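Local atomic coordinates of enoyl-CoA hydratase/isomerase family protein (Bacillus anthracis, PDB entry 3KQF), a protein that probably catalyses the reversible hydration of enoyl-CoA thioesters to 3-hydroxyacyl-CoA, as a trimeric member of the crotonase family. Residues H18-S23 and R55-T60; L120-D125 and Q152-L157; I112-G117 and G136-T141. All coordinates share one frame; numbering follows the deposited sequence. Where two conformers were deposited one is given.

Interaction 1 of 3, residues H18-S23 and R55-T60; sequences HVVKIS and RVVILT
His18 O takes two backbone donors from the other segment. Arg55 N lies 2.7 Å from His18 O, tilted 23° from the carbonyl plane. Val56 N lies 3.1 Å from His18 O, nearly in line with the C=O bond. This double grip opens a parallel strand pair, the two strands of a beta-alpha-beta unit whose crossover helix is 35-49. Backbone bonds then run Val20 N to Val56 O, Ile58 N to Val20 O, Ile22 N to Ile58 O and Thr60 N to Ile22 O.

Val20, Ile22 and Val57 face helix 35-49. Val20 CG1 sits between its backbone N and carbonyl carbon (chi1 61°) and meets Val57 CG2 at 3.6 Å. Ile22 CD1 reaches Val57 CG1 at 4.0 Å. On the other face, Val19 CG1 touches Ile58 CD1 at 3.8 Å, where Ala201 of helix 193-206 packs on both. Lys21 leads its amine away to a salt bridge with Glu194.

At the loop end the extended Arg55 chain runs alongside His18. Its guanidinium nitrogens NH1 and NH2 bond Ala205 O and Tyr262 O. The guanidinium lies flat on the imidazole, planes 17° apart, with Arg55 NE 3.5 Å from His18 CD2.

Interaction 2 of 3, residues L120-D125 and Q152-L157; sequences LSLACD and QRLPRL
Leu122 and Arg153 meet at their first side-chain carbons, with Leu122 CB 3.8 Å from Arg153 CB. Leu122 has the most surface buried here. With CG anti to the carbonyl carbon (chi1 -71°), its branch lies against helix 150-158. CD1 packs on Leu154, while CD2 reaches Leu157 and also the Leu154 tip. Leu122 CD1 lies 4.0 Å from Leu154 CB and also touches the backbone N of Leu154. Leu122 CD2 is 3.8 Å from Leu157 CD2 and 4.1 Å from Leu154 CD1. Leu183 packs against both Leu122 and Leu154 and extends this apolar patch.

The contact packs helix 116-123 against helix 150-158 inside the crotonase fold, close to the trimer interfaces. Leu231 of the second subunit lies on Arg153, and Gly161 of the third subunit touches Leu157. Helix 150-158 is kinked at Pro155, which has no N-H to give to the preceding turn. Across the kink, Arg156 NH1 binds both Gln152 O and Gln152 OE1, each at 3.0 Å.

Arg153 covers the other flank of Leu122. Its chain is extended from CG to NE and runs past the last turn of helix 116-123, with Arg153 CD 3.7 Å from Leu122 O. This is a van der Waals contact. The charged end goes further, to a salt bridge between NE and Glu99 of helix 81-99. Ala123 CA approaches the guanidinium obliquely, and Ala123 N lies 4.1 Å from Arg153 CD.

Interaction 3 of 3, residues I112-G117 and G136-T141; sequences IALGGG and GLTETT
The glycine-rich turn leading into helix 116-123 meets the end of strand 134-136, chiefly through Gly115 and Gly136. Gly115 N gives its hydrogen to Gly136 O at 2.9 Å, in the carbonyl plane and fairly straight (162° at the hydrogen). Leu114 and Gly136 form a parallel bridge. A weak bond of 3.4 Å from Gly136 N to Ala113 O completes it. Thr118 OG1, on the helix, also bonds Ala113 O and Gly136 N.

Gly115 is the N-cap of helix 116-123 and has positive phi (62°), which suits glycine. With no side chain there, the Glu139 carboxylate comes close, with Glu139 OE2 3.1 Å from Gly115 CA. The Glu139 chain is bent at chi2 (83°), which folds the carboxylate back toward the turn. By analogy with family hydratases of the crotonase fold, the N-H of Gly116 probably forms part of the oxyanion hole. Glu119, which touches Glu139, and Glu139 itself probably correspond to the two glutamates of family hydratases.

Leu137 starts away from the turn, but its CD2 lies 3.4 Å from Gly115 O. Thr138 straddles the turn: its CG2 lies 4.2 Å from Leu114 CD2, and its OG1 sits near Gly115, 4.0 Å from Gly115 N. Two bonds to Thr138 O, from Thr141 N and Thr141 OG1, tie Thr141 back to Thr138 around Glu139.

Interaction 1 comes first along the chain and closes before the others open. Interactions 2 and 3 alternate their segments and share helix 116-123: interaction 3 uses its start, interaction 2 its end. Their centres are about 13 Å apart, and Leu154 CD2 touches Leu137 CD1 at 3.8 Å. Interaction 1 lies in the six-stranded sheet, its centre about 18 Å from that of interaction 2, yet Leu59, in the conformer given, packs on Leu120 and Cys124. Interactions 1 and 3 do not touch; their nearest atoms are about 8 Å apart. Helix 116-123 runs from the probable active site to the sheet. Interactions 2 and 3 both reach the second subunit, whereas interaction 1 touches no other chain.

Interaction 1 of 3, residues H18-S23 and R55-T60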
ATOM      1  N   HIS A  18       3.997 -18.947  26.704  1.00 17.49           N
ATOM      2  CA  HIS A  18       3.031 -18.448  25.707  1.00 16.82           C
ATOM      3  C   HIS A  18       3.626 -18.274  24.300  1.00 16.06           C
ATOM      4  O   HIS A  18       2.925 -17.846  23.378  1.00 14.87           O
ATOM      5  CB  HIS A  18       2.380 -17.125  26.131  1.00 17.54           C
ATOM      6  CG  HIS A  18       1.722 -17.160  27.474  1.00 15.49           C
ATOM      7  ND1 HIS A  18       2.126 -16.355  28.516  1.00 19.53           N
ATOM      8  CD2 HIS A  18       0.703 -17.909  27.951  1.00 19.16           C
ATOM      9  CE1 HIS A  18       1.376 -16.598  29.572  1.00 16.13           C
ATOM     10  NE2 HIS A  18       0.507 -17.540  29.259  1.00 17.43           N
ATOM     11  N   VAL A  19       4.910 -18.583  24.132  1.00 16.25           N
ATOM     12  CA  VAL A  19       5.570 -18.420  22.822  1.00 15.77           C
ATOM     13  C   VAL A  19       6.195 -19.720  22.344  1.00 16.90           C
ATOM     14  O   VAL A  19       6.894 -20.390  23.109  1.00 16.66           O
ATOM     15  CB  VAL A  19       6.681 -17.344  22.891  1.00 15.49           C
ATOM     16  CG1 VAL A  19       7.397 -17.194  21.540  1.00 17.93           C
ATOM     17  CG2 VAL A  19       6.081 -16.008  23.333  1.00 16.41           C
ATOM     18  N   VAL A  20       5.926 -20.083  21.083  1.00 15.11           N
ATOM     19  CA  VAL A  20       6.507 -21.272  20.477  1.00 15.53           C
ATOM     20  C   VAL A  20       7.386 -20.819  19.319  1.00 14.66           C
ATOM     21  O   VAL A  20       6.990 -19.932  18.562  1.00 14.84           O
ATOM     22  CB  VAL A  20       5.432 -22.294  19.983  1.00 15.99           C
ATOM     23  CG1 VAL A  20       4.554 -21.706  18.938  1.00 17.03           C
ATOM     24  CG2 VAL A  20       6.114 -23.591  19.486  1.00 14.95           C
ATOM     25  N   LYS A  21       8.577 -21.395  19.208  1.00 14.15           N
ATOM     26  CA  LYS A  21       9.528 -21.055  18.137  1.00 15.35           C
ATOM     27  C   LYS A  21       9.736 -22.289  17.299  1.00 15.28           C
ATOM     28  O   LYS A  21      10.179 -23.326  17.816  1.00 15.93           O
ATOM     29  CB  LYS A  21      10.875 -20.588  18.719  1.00 16.78           C
ATOM     30  CG  LYS A  21      11.900 -20.197  17.664  1.00 19.10           C
ATOM     31  CD  LYS A  21      13.257 -19.797  18.233  1.00 27.46           C
ATOM     32  CE  LYS A  21      14.001 -20.980  18.815  1.00 27.40           C
ATOM     33  NZ  LYS A  21      15.418 -20.654  19.090  1.00 31.87           N
ATOM     34  N   ILE A  22       9.373 -22.198  16.024  1.00 16.32           N
ATOM     35  CA  ILE A  22       9.532 -23.285  15.083  1.00 17.08           C
ATOM     36  C   ILE A  22      10.752 -22.972  14.217  1.00 17.16           C
ATOM     37  O   ILE A  22      10.827 -21.893  13.640  1.00 16.67           O
ATOM     38  CB  ILE A  22       8.312 -23.412  14.158  1.00 16.46           C
ATOM     39  CG1 ILE A  22       7.026 -23.581  14.979  1.00 21.16           C
ATOM     40  CG2 ILE A  22       8.507 -24.580  13.210  1.00 19.36           C
ATOM     41  CD1 ILE A  22       5.763 -23.589  14.148  1.00 21.86           C
ATOM     42  N   SER A  23      11.714 -23.888  14.156  1.00 17.12           N
ATOM     43  CA  SER A  23      12.923 -23.665  13.369  1.00 18.42           C
ATOM     44  C   SER A  23      13.075 -24.689  12.243  1.00 20.05           C
ATOM     45  O   SER A  23      13.108 -25.905  12.507  1.00 20.07           O
ATOM     46  CB  SER A  23      14.164 -23.748  14.263  1.00 19.22           C
ATOM     47  OG  SER A  23      14.105 -22.872  15.365  1.00 20.87           O
ATOM     48  N   ARG A  55       0.351 -18.068  22.658  1.00 14.61           N
ATOM     49  CA  ARG A  55      -0.118 -16.748  22.236  1.00 14.40           C
ATOM     50  C   ARG A  55       0.565 -16.146  21.023  1.00 14.01           C
ATOM     51  O   ARG A  55      -0.015 -15.288  20.378  1.00 14.51           O
ATOM     52  CB  ARG A  55      -0.026 -15.764  23.407  1.00 14.55           C
ATOM     53  CG  ARG A  55      -0.968 -16.104  24.571  1.00 15.44           C
ATOM     54  CD  ARG A  55      -0.800 -15.172  25.763  1.00 13.19           C
ATOM     55  NE  ARG A  55      -1.672 -15.576  26.872  1.00 15.10           N
ATOM     56  CZ  ARG A  55      -1.870 -14.875  27.980  1.00 12.63           C
ATOM     57  NH1 ARG A  55      -1.276 -13.697  28.169  1.00 13.58           N
ATOM     58  NH2 ARG A  55      -2.690 -15.352  28.905  1.00 14.13           N
ATOM     59  N   VAL A  56       1.788 -16.580  20.735  1.00 13.35           N
ATOM     60  CA  VAL A  56       2.566 -16.053  19.630  1.00 14.26           C
ATOM     61  C   VAL A  56       3.478 -17.157  19.164  1.00 14.57           C
ATOM     62  O   VAL A  56       3.972 -17.978  19.980  1.00 11.98           O
ATOM     63  CB  VAL A  56       3.472 -14.853  20.055  1.00 16.77           C
ATOM     64  CG1 VAL A  56       4.202 -14.279  18.849  1.00 11.47           C
ATOM     65  CG2 VAL A  56       2.680 -13.754  20.745  1.00 15.12           C
ATOM     66  N   VAL A  57       3.742 -17.139  17.867  1.00 13.63           N
ATOM     67  CA  VAL A  57       4.618 -18.091  17.222  1.00 14.05           C
ATOM     68  C   VAL A  57       5.764 -17.361  16.512  1.00 14.16           C
ATOM     69  O   VAL A  57       5.567 -16.303  15.867  1.00 14.95           O
ATOM     70  CB  VAL A  57       3.833 -18.894  16.132  1.00 12.35           C
ATOM     71  CG1 VAL A  57       4.762 -19.872  15.386  1.00 14.06           C
ATOM     72  CG2 VAL A  57       2.640 -19.626  16.764  1.00 14.63           C
ATOM     73  N   ILE A  58       6.955 -17.926  16.624  1.00 14.24           N
ATOM     74  CA  ILE A  58       8.126 -17.405  15.900  1.00 14.58           C
ATOM     75  C   ILE A  58       8.569 -18.481  14.897  1.00 15.88           C
ATOM     76  O   ILE A  58       8.687 -19.655  15.258  1.00 16.36           O
ATOM     77  CB  ILE A  58       9.294 -17.071  16.853  1.00 14.17           C
ATOM     78  CG1 ILE A  58       8.895 -15.959  17.804  1.00 17.35           C
ATOM     79  CG2 ILE A  58      10.535 -16.643  16.038  1.00 16.43           C
ATOM     80  CD1 ILE A  58       9.857 -15.785  19.009  1.00 13.58           C
ATOM     81  N   LEU A  59       8.800 -18.078  13.653  0.50 15.46           N
ATOM     82  CA  LEU A  59       9.235 -18.994  12.611  0.50 15.49           C
ATOM     83  C   LEU A  59      10.625 -18.553  12.169  0.50 15.85           C
ATOM     84  O   LEU A  59      10.820 -17.397  11.796  0.50 15.57           O
ATOM     85  CB  LEU A  59       8.243 -18.972  11.443  0.50 15.29           C
ATOM     86  CG  LEU A  59       8.452 -19.982  10.314  0.50 15.51           C
ATOM     87  CD1 LEU A  59       8.516 -21.407  10.859  0.50 11.21           C
ATOM     88  CD2 LEU A  59       7.333 -19.844   9.256  0.50 14.22           C
ATOM     89  N   THR A  60      11.585 -19.470  12.202  1.00 15.99           N
ATOM     90  CA  THR A  60      12.971 -19.148  11.836  1.00 16.06           C
ATOM     91  C   THR A  60      13.681 -20.356  11.222  1.00 17.19           C
ATOM     92  O   THR A  60      13.087 -21.428  11.073  1.00 18.63           O
ATOM     93  CB  THR A  60      13.742 -18.620  13.089  1.00 15.38           C
ATOM     94  OG1 THR A  60      14.943 -17.944  12.699  1.00 16.74           O
ATOM     95  CG2 THR A  60      14.077 -19.759  14.080  1.00 15.99           C
TER

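Interaction 2 of 3, residues L120-D125 and Q152-L157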
ATOM      1  N   LEU A 120       7.268 -17.830   2.467  1.00 14.75           N
ATOM      2  CA  LEU A 120       7.030 -18.252   3.842  1.00 15.84           C
ATOM      3  C   LEU A 120       7.033 -17.038   4.780  1.00 16.54           C
ATOM      4  O   LEU A 120       6.163 -16.919   5.667  1.00 16.64           O
ATOM      5  CB  LEU A 120       8.106 -19.274   4.271  1.00 16.36           C
ATOM      6  CG  LEU A 120       7.991 -19.846   5.679  1.00 17.28           C
ATOM      7  CD1 LEU A 120       6.613 -20.503   5.839  1.00 15.74           C
ATOM      8  CD2 LEU A 120       9.125 -20.827   5.969  1.00 17.45           C
ATOM      9  N   SER A 121       7.968 -16.111   4.566  1.00 14.89           N
ATOM     10  CA  SER A 121       8.035 -14.903   5.410  1.00 15.69           C
ATOM     11  C   SER A 121       6.820 -13.993   5.174  1.00 14.83           C
ATOM     12  O   SER A 121       6.381 -13.331   6.083  1.00 15.08           O
ATOM     13  CB  SER A 121       9.340 -14.122   5.193  1.00 15.85           C
ATOM     14  OG  SER A 121       9.271 -13.314   4.046  1.00 17.76           O
ATOM     15  N   LEU A 122       6.265 -14.000   3.956  1.00 13.30           N
ATOM     16  CA  LEU A 122       5.068 -13.202   3.633  1.00 14.44           C
ATOM     17  C   LEU A 122       3.809 -13.777   4.278  1.00 13.08           C
ATOM     18  O   LEU A 122       2.866 -13.042   4.513  1.00 13.95           O
ATOM     19  CB  LEU A 122       4.862 -13.098   2.122  1.00 14.58           C
ATOM     20  CG  LEU A 122       5.893 -12.198   1.401  1.00 14.79           C
ATOM     21  CD1 LEU A 122       5.905 -12.443  -0.106  1.00 15.02           C
ATOM     22  CD2 LEU A 122       5.664 -10.709   1.714  1.00 18.12           C
ATOM     23  N   ALA A 123       3.804 -15.086   4.550  1.00 13.28           N
ATOM     24  CA  ALA A 123       2.659 -15.752   5.199  1.00 14.52           C
ATOM     25  C   ALA A 123       2.612 -15.415   6.670  1.00 14.47           C
ATOM     26  O   ALA A 123       1.593 -15.647   7.329  1.00 14.55           O
ATOM     27  CB  ALA A 123       2.734 -17.266   5.008  1.00 14.19           C
ATOM     28  N   CYS A 124       3.718 -14.912   7.203  1.00 15.32           N
ATOM     29  CA  CYS A 124       3.766 -14.479   8.601  1.00 14.90           C
ATOM     30  C   CYS A 124       3.162 -13.081   8.726  1.00 16.25           C
ATOM     31  O   CYS A 124       3.129 -12.312   7.753  1.00 15.00           O
ATOM     32  CB  CYS A 124       5.208 -14.484   9.126  1.00 14.68           C
ATOM     33  SG  CYS A 124       6.021 -16.126   9.116  1.00 15.86           S
ATOM     34  N   ASP A 125       2.655 -12.764   9.920  1.00 15.04           N
ATOM     35  CA  ASP A 125       2.076 -11.440  10.208  1.00 15.10           C
ATOM     36  C   ASP A 125       3.070 -10.294  10.007  1.00 13.59           C
ATOM     37  O   ASP A 125       2.710  -9.261   9.463  1.00 16.38           O
ATOM     38  CB  ASP A 125       1.504 -11.401  11.621  1.00 13.45           C
ATOM     39  CG  ASP A 125       0.313 -12.317  11.783  1.00 14.22           C
ATOM     40  OD1 ASP A 125      -0.817 -11.836  11.559  1.00 18.12           O
ATOM     41  OD2 ASP A 125       0.495 -13.525  12.022  1.00 13.48           O
ATOM     42  N   GLN A 152       0.763 -12.652  -4.926  1.00 13.34           N
ATOM     43  CA  GLN A 152      -0.384 -12.059  -4.222  1.00 12.44           C
ATOM     44  C   GLN A 152      -0.010 -11.356  -2.905  1.00 13.50           C
ATOM     45  O   GLN A 152      -0.417 -10.210  -2.670  1.00 12.72           O
ATOM     46  CB  GLN A 152      -1.392 -13.163  -3.945  1.00 12.96           C
ATOM     47  CG  GLN A 152      -1.814 -13.888  -5.222  1.00 13.59           C
ATOM     48  CD  GLN A 152      -2.328 -12.913  -6.243  1.00  9.67           C
ATOM     49  OE1 GLN A 152      -3.267 -12.145  -5.953  1.00 14.57           O
ATOM     50  NE2 GLN A 152      -1.715 -12.907  -7.444  1.00 13.68           N
ATOM     51  N   ARG A 153       0.761 -12.012  -2.036  1.00 12.99           N
ATOM     52  CA  ARG A 153       1.134 -11.392  -0.764  1.00 13.14           C
ATOM     53  C   ARG A 153       2.172 -10.272  -0.895  1.00 14.27           C
ATOM     54  O   ARG A 153       2.142  -9.315  -0.124  1.00 13.99           O
ATOM     55  CB  ARG A 153       1.610 -12.446   0.255  1.00 13.58           C
ATOM     56  CG  ARG A 153       0.535 -13.517   0.567  1.00 14.24           C
ATOM     57  CD  ARG A 153       0.928 -14.427   1.732  1.00 16.27           C
ATOM     58  NE  ARG A 153      -0.119 -15.395   2.027  1.00 17.18           N
ATOM     59  CZ  ARG A 153      -0.184 -16.633   1.529  1.00 17.90           C
ATOM     60  NH1 ARG A 153       0.753 -17.093   0.713  1.00 18.65           N
ATOM     61  NH2 ARG A 153      -1.211 -17.419   1.846  1.00 19.99           N
ATOM     62  N   LEU A 154       3.070 -10.360  -1.878  1.00 14.03           N
ATOM     63  CA  LEU A 154       4.088  -9.327  -2.010  1.00 13.98           C
ATOM     64  C   LEU A 154       3.480  -7.971  -2.430  1.00 14.49           C
ATOM     65  O   LEU A 154       3.751  -6.973  -1.789  1.00 14.19           O
ATOM     66  CB  LEU A 154       5.208  -9.742  -2.979  1.00 14.90           C
ATOM     67  CG  LEU A 154       6.435  -8.821  -2.977  1.00 14.92           C
ATOM     68  CD1 LEU A 154       7.140  -8.750  -1.605  1.00 12.94           C
ATOM     69  CD2 LEU A 154       7.427  -9.230  -4.042  1.00 17.48           C
ATOM     70  N   PRO A 155       2.657  -7.934  -3.497  1.00 13.53           N
ATOM     71  CA  PRO A 155       2.129  -6.592  -3.825  1.00 14.06           C
ATOM     72  C   PRO A 155       1.189  -6.044  -2.770  1.00 12.47           C
ATOM     73  O   PRO A 155       1.066  -4.826  -2.624  1.00 13.12           O
ATOM     74  CB  PRO A 155       1.381  -6.800  -5.157  1.00 12.88           C
ATOM     75  CG  PRO A 155       1.127  -8.263  -5.238  1.00 16.71           C
ATOM     76  CD  PRO A 155       2.271  -8.936  -4.496  1.00 14.03           C
ATOM     77  N   ARG A 156       0.520  -6.930  -2.037  1.00 14.22           N
ATOM     78  CA  ARG A 156      -0.364  -6.495  -0.993  1.00 14.61           C
ATOM     79  C   ARG A 156       0.430  -5.815   0.122  1.00 14.12           C
ATOM     80  O   ARG A 156      -0.028  -4.815   0.683  1.00 16.89           O
ATOM     81  CB  ARG A 156      -1.219  -7.644  -0.454  1.00 14.85           C
ATOM     82  CG  ARG A 156      -2.367  -7.979  -1.380  1.00 15.94           C
ATOM     83  CD  ARG A 156      -3.130  -9.175  -0.930  1.00 13.40           C
ATOM     84  NE  ARG A 156      -4.341  -9.362  -1.746  1.00 15.12           N
ATOM     85  CZ  ARG A 156      -4.357  -9.847  -2.983  1.00 16.72           C
ATOM     86  NH1 ARG A 156      -3.242 -10.231  -3.593  1.00 17.00           N
ATOM     87  NH2 ARG A 156      -5.511  -9.972  -3.623  1.00 17.19           N
ATOM     88  N   LEU A 157       1.643  -6.282   0.369  1.00 12.80           N
ATOM     89  CA  LEU A 157       2.476  -5.695   1.448  1.00 13.51           C
ATOM     90  C   LEU A 157       3.250  -4.442   1.053  1.00 14.13           C
ATOM     91  O   LEU A 157       3.258  -3.446   1.800  1.00 15.23           O
ATOM     92  CB  LEU A 157       3.462  -6.740   1.999  1.00 12.37           C
ATOM     93  CG  LEU A 157       4.337  -6.330   3.200  1.00 13.40           C
ATOM     94  CD1 LEU A 157       3.441  -6.006   4.373  1.00 13.08           C
ATOM     95  CD2 LEU A 157       5.299  -7.436   3.539  1.00 15.55           C
TER

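Interaction 3 of 3, residues I112-G117 and G136-T141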
ATOM      1  N   ILE A 112      19.511 -16.196   4.070  0.70 16.03           N
ATOM      2  CA  ILE A 112      18.831 -16.137   2.774  0.70 15.35           C
ATOM      3  C   ILE A 112      17.391 -16.627   2.878  0.70 15.32           C
ATOM      4  O   ILE A 112      17.084 -17.579   3.590  0.70 14.34           O
ATOM      5  CB  ILE A 112      19.568 -16.898   1.621  0.70 16.35           C
ATOM      6  CG1 ILE A 112      19.758 -18.386   1.936  0.70 17.04           C
ATOM      7  CG2 ILE A 112      20.922 -16.229   1.302  0.70 13.76           C
ATOM      8  CD1 ILE A 112      20.074 -19.223   0.700  0.70 19.82           C
ATOM      9  N   ALA A 113      16.511 -15.941   2.162  1.00 15.53           N
ATOM     10  CA  ALA A 113      15.088 -16.261   2.121  1.00 15.17           C
ATOM     11  C   ALA A 113      14.708 -16.058   0.679  1.00 15.22           C
ATOM     12  O   ALA A 113      14.359 -14.945   0.265  1.00 16.00           O
ATOM     13  CB  ALA A 113      14.292 -15.315   3.027  1.00 16.92           C
ATOM     14  N   LEU A 114      14.738 -17.136  -0.084  1.00 14.93           N
ATOM     15  CA  LEU A 114      14.543 -17.030  -1.520  1.00 15.87           C
ATOM     16  C   LEU A 114      13.438 -17.872  -2.014  1.00 13.59           C
ATOM     17  O   LEU A 114      13.284 -19.006  -1.569  1.00 13.75           O
ATOM     18  CB  LEU A 114      15.811 -17.471  -2.224  1.00 17.13           C
ATOM     19  CG  LEU A 114      17.087 -16.753  -1.834  1.00 18.09           C
ATOM     20  CD1 LEU A 114      18.263 -17.470  -2.487  1.00 24.09           C
ATOM     21  CD2 LEU A 114      17.035 -15.275  -2.221  1.00 21.97           C
ATOM     22  N   GLY A 115      12.646 -17.294  -2.914  1.00 14.05           N
ATOM     23  CA  GLY A 115      11.528 -17.997  -3.540  1.00 14.21           C
ATOM     24  C   GLY A 115      10.528 -18.378  -2.463  1.00 15.35           C
ATOM     25  O   GLY A 115      10.003 -17.500  -1.751  1.00 16.09           O
ATOM     26  N   GLY A 116      10.320 -19.685  -2.304  1.00 14.98           N
ATOM     27  CA  GLY A 116       9.457 -20.220  -1.242  1.00 15.59           C
ATOM     28  C   GLY A 116       9.824 -19.669   0.135  1.00 15.49           C
ATOM     29  O   GLY A 116       8.974 -19.602   1.004  1.00 16.81           O
ATOM     30  N   GLY A 117      11.094 -19.318   0.336  1.00 15.53           N
ATOM     31  CA  GLY A 117      11.557 -18.701   1.606  1.00 14.82           C
ATOM     32  C   GLY A 117      10.995 -17.300   1.808  1.00 15.50           C
ATOM     33  O   GLY A 117      10.612 -16.913   2.935  1.00 16.18           O
ATOM     34  N   GLY A 136      14.164 -12.293  -1.778  1.00 16.02           N
ATOM     35  CA  GLY A 136      13.792 -12.140  -3.173  1.00 15.69           C
ATOM     36  C   GLY A 136      12.940 -13.280  -3.663  1.00 15.10           C
ATOM     37  O   GLY A 136      12.988 -14.389  -3.118  1.00 15.72           O
ATOM     38  N   LEU A 137      12.166 -13.005  -4.699  1.00 14.65           N
ATOM     39  CA  LEU A 137      11.364 -14.030  -5.353  1.00 14.73           C
ATOM     40  C   LEU A 137      12.093 -14.309  -6.648  1.00 14.64           C
ATOM     41  O   LEU A 137      11.872 -13.642  -7.661  1.00 15.34           O
ATOM     42  CB  LEU A 137       9.934 -13.577  -5.586  1.00 16.11           C
ATOM     43  CG  LEU A 137       9.077 -13.479  -4.327  1.00 17.28           C
ATOM     44  CD1 LEU A 137       7.712 -12.940  -4.645  1.00 19.20           C
ATOM     45  CD2 LEU A 137       8.952 -14.851  -3.677  1.00 18.73           C
ATOM     46  N   THR A 138      12.921 -15.345  -6.615  1.00 16.32           N
ATOM     47  CA  THR A 138      13.807 -15.706  -7.723  1.00 17.26           C
ATOM     48  C   THR A 138      13.174 -16.604  -8.779  1.00 17.61           C
ATOM     49  O   THR A 138      13.836 -16.947  -9.758  1.00 18.35           O
ATOM     50  CB  THR A 138      15.034 -16.443  -7.170  1.00 19.55           C
ATOM     51  OG1 THR A 138      14.580 -17.544  -6.373  1.00 21.07           O
ATOM     52  CG2 THR A 138      15.917 -15.498  -6.294  1.00 19.10           C
ATOM     53  N   GLU A 139      11.897 -16.950  -8.596  1.00 15.73           N
ATOM     54  CA  GLU A 139      11.190 -17.879  -9.492  1.00 16.38           C
ATOM     55  C   GLU A 139      11.324 -17.668 -11.026  1.00 14.54           C
ATOM     56  O   GLU A 139      11.585 -18.625 -11.758  1.00 16.02           O
ATOM     57  CB  GLU A 139       9.703 -17.985  -9.093  1.00 16.90           C
ATOM     58  CG  GLU A 139       9.448 -18.727  -7.765  1.00 19.35           C
ATOM     59  CD  GLU A 139       9.614 -17.881  -6.494  1.00 25.61           C
ATOM     60  OE1 GLU A 139      10.223 -16.797  -6.540  1.00 23.72           O
ATOM     61  OE2 GLU A 139       9.092 -18.305  -5.426  1.00 27.13           O
ATOM     62  N   THR A 140      11.189 -16.440 -11.514  1.00 15.12           N
ATOM     63  CA  THR A 140      11.247 -16.208 -12.954  1.00 14.24           C
ATOM     64  C   THR A 140      12.630 -16.537 -13.538  1.00 15.97           C
ATOM     65  O   THR A 140      12.731 -16.827 -14.727  1.00 15.97           O
ATOM     66  CB  THR A 140      10.826 -14.780 -13.354  1.00 14.06           C
ATOM     67  OG1 THR A 140      11.678 -13.851 -12.669  1.00 14.90           O
ATOM     68  CG2 THR A 140       9.283 -14.528 -13.030  1.00 13.34           C
ATOM     69  N   THR A 141      13.686 -16.505 -12.707  1.00 16.40           N
ATOM     70  CA  THR A 141      15.045 -16.877 -13.181  1.00 15.71           C
ATOM     71  C   THR A 141      15.142 -18.396 -13.432  1.00 16.08           C
ATOM     72  O   THR A 141      16.110 -18.865 -14.023  1.00 16.35           O
ATOM     73  CB  THR A 141      16.181 -16.450 -12.205  1.00 15.75           C
ATOM     74  OG1 THR A 141      16.209 -17.302 -11.046  1.00 17.00           O
ATOM     75  CG2 THR A 141      16.043 -14.971 -11.812  1.00 16.83           C
TER